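Local coordinates for protein glutaryl-CoA dehydrogenase (Mycobacterium smegmatis, PDB 3SF6) that belongs to the acyl-CoA dehydrogenase family and is a four-chain flavoprotein that holds dihydroflavine-adenine dinucleotide, at residues A[238-241]-A[242-245]. Sequence-based numbering, arbitrary orientation.
Sequences RLPD and SARL
Asp241 and Arg244, three residues apart in a tight turn, run side by side and join in a two-pronged salt bridge. Arg244 offers its guanidinium side-on: NE reaches Asp241 OD1 at 2.8 Å and NH2 reaches Asp241 OD2 at 3.0 Å. Both hydrogen bonds are nearly straight, and the OD2 bond uses the syn lone pair. With one bond to each oxygen, the two groups are held nearly coplanar, their planes 20° apart, which restrains rotation of both. Both side chains leave the backbone with CG anti to N (chi1 -176° in Asp241, 178° in Arg244), and a bend at chi3 turns the arginine edge onto the acid. Asp241 OD1 also accepts a hydrogen bond from Trp173 NE1, which anchors the acid to strand 172-183.

Backbone bonds shape the turn itself. Ala243 N donates to Pro240 O and Arg244 N to Asp241 O, each at 3.0 Å, the i to i+3 pattern of a short 3-10 turn. The turn follows strand 229-240 in the beta-rich middle domain of the acyl-CoA dehydrogenase fold and leads the chain toward helix 252-286. A water donates to both Asp241 O and Arg244 O, bridging the turn, while Arg244 O takes a further hydrogen bond from Gln131 NE2.

Apolar contact is slight: the Ala243 methyl CB meets Leu239 CB at 3.8 Å and lies 4.2 Å from Pro240 CD. Buried Leu239 also touches Val206 and Leu175. At the exposed side, Ser242 OG rests 3.4 Å from CG of the Pro240 ring.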
loop_
_atom_site.group_PDB
_atom_site.type_symbol
_atom_site.label_atom_id
_atom_site.label_comp_id
_atom_site.label_asym_id
_atom_site.label_seq_id
_atom_site.Cartn_x
_atom_site.Cartn_y
_atom_site.Cartn_z
ATOM N N ARG A 238 29.807 38.242 -16.985
ATOM C CA ARG A 238 29.945 39.574 -16.403
ATOM C C ARG A 238 28.646 40.350 -16.612
ATOM O O ARG A 238 28.135 40.482 -17.747
ATOM C CB ARG A 238 31.114 40.301 -17.063
ATOM C CG ARG A 238 31.316 41.707 -16.569
ATOM C CD ARG A 238 32.447 42.406 -17.361
ATOM N NE ARG A 238 33.750 41.756 -17.215
ATOM C CZ ARG A 238 34.609 41.999 -16.223
ATOM N NH1 ARG A 238 34.309 42.859 -15.244
ATOM N NH2 ARG A 238 35.775 41.350 -16.191
ATOM N N LEU A 239 28.096 40.853 -15.516
ATOM C CA LEU A 239 26.827 41.593 -15.530
ATOM C C LEU A 239 26.953 42.898 -14.734
ATOM O O LEU A 239 27.670 42.958 -13.742
ATOM C CB LEU A 239 25.720 40.759 -14.847
ATOM C CG LEU A 239 25.366 39.430 -15.560
ATOM C CD1 LEU A 239 24.518 38.507 -14.630
ATOM C CD2 LEU A 239 24.702 39.694 -16.900
ATOM N N PRO A 240 26.221 43.937 -15.146
ATOM C CA PRO A 240 26.194 45.151 -14.306
ATOM C C PRO A 240 25.408 44.934 -13.018
ATOM O O PRO A 240 24.615 43.981 -12.945
ATOM C CB PRO A 240 25.476 46.169 -15.209
ATOM C CG PRO A 240 24.474 45.305 -15.937
ATOM C CD PRO A 240 25.248 44.013 -16.250
ATOM N N ASP A 241 25.589 45.795 -12.004
ATOM C CA ASP A 241 24.796 45.630 -10.779
ATOM C C ASP A 241 23.315 45.725 -11.048
ATOM O O ASP A 241 22.535 45.167 -10.284
ATOM C CB ASP A 241 25.173 46.606 -9.647
ATOM C CG ASP A 241 24.375 46.339 -8.339
ATOM O OD1 ASP A 241 24.357 45.168 -7.809
ATOM O OD2 ASP A 241 23.710 47.302 -7.868
ATOM N N SER A 242 22.918 46.415 -12.114
ATOM C CA SER A 242 21.513 46.594 -12.437
ATOM C C SER A 242 20.841 45.250 -12.818
ATOM O O SER A 242 19.631 45.215 -12.946
ATOM C CB SER A 242 21.315 47.607 -13.553
ATOM O OG SER A 242 22.016 47.232 -14.723
ATOM N N ALA A 243 21.639 44.205 -13.045
ATOM C CA ALA A 243 21.125 42.844 -13.357
ATOM C C ALA A 243 20.671 42.107 -12.110
ATOM O O ALA A 243 19.938 41.109 -12.197
ATOM C CB ALA A 243 22.229 41.987 -14.104
ATOM N N ARG A 244 21.100 42.584 -10.947
ATOM C CA ARG A 244 20.712 41.943 -9.683
ATOM C C ARG A 244 19.254 42.243 -9.397
ATOM O O ARG A 244 18.800 43.352 -9.619
ATOM C CB ARG A 244 21.618 42.455 -8.544
ATOM C CG ARG A 244 21.287 41.910 -7.166
ATOM C CD ARG A 244 22.239 42.503 -6.085
ATOM N NE ARG A 244 22.385 43.955 -6.190
ATOM C CZ ARG A 244 21.644 44.858 -5.542
ATOM N NH1 ARG A 244 20.694 44.488 -4.694
ATOM N NH2 ARG A 244 21.864 46.151 -5.740
ATOM N N LEU A 245 18.520 41.248 -8.903
ATOM C CA LEU A 245 17.147 41.468 -8.425
ATOM C C LEU A 245 17.226 42.167 -7.074
ATOM O O LEU A 245 17.651 41.564 -6.093
ATOM C CB LEU A 245 16.435 40.116 -8.282
ATOM C CG LEU A 245 16.080 39.372 -9.560
ATOM C CD1 LEU A 245 15.623 37.927 -9.137
ATOM C CD2 LEU A 245 14.942 40.067 -10.327
HETATM O O HOH W 1 19.802 45.985 -9.155
#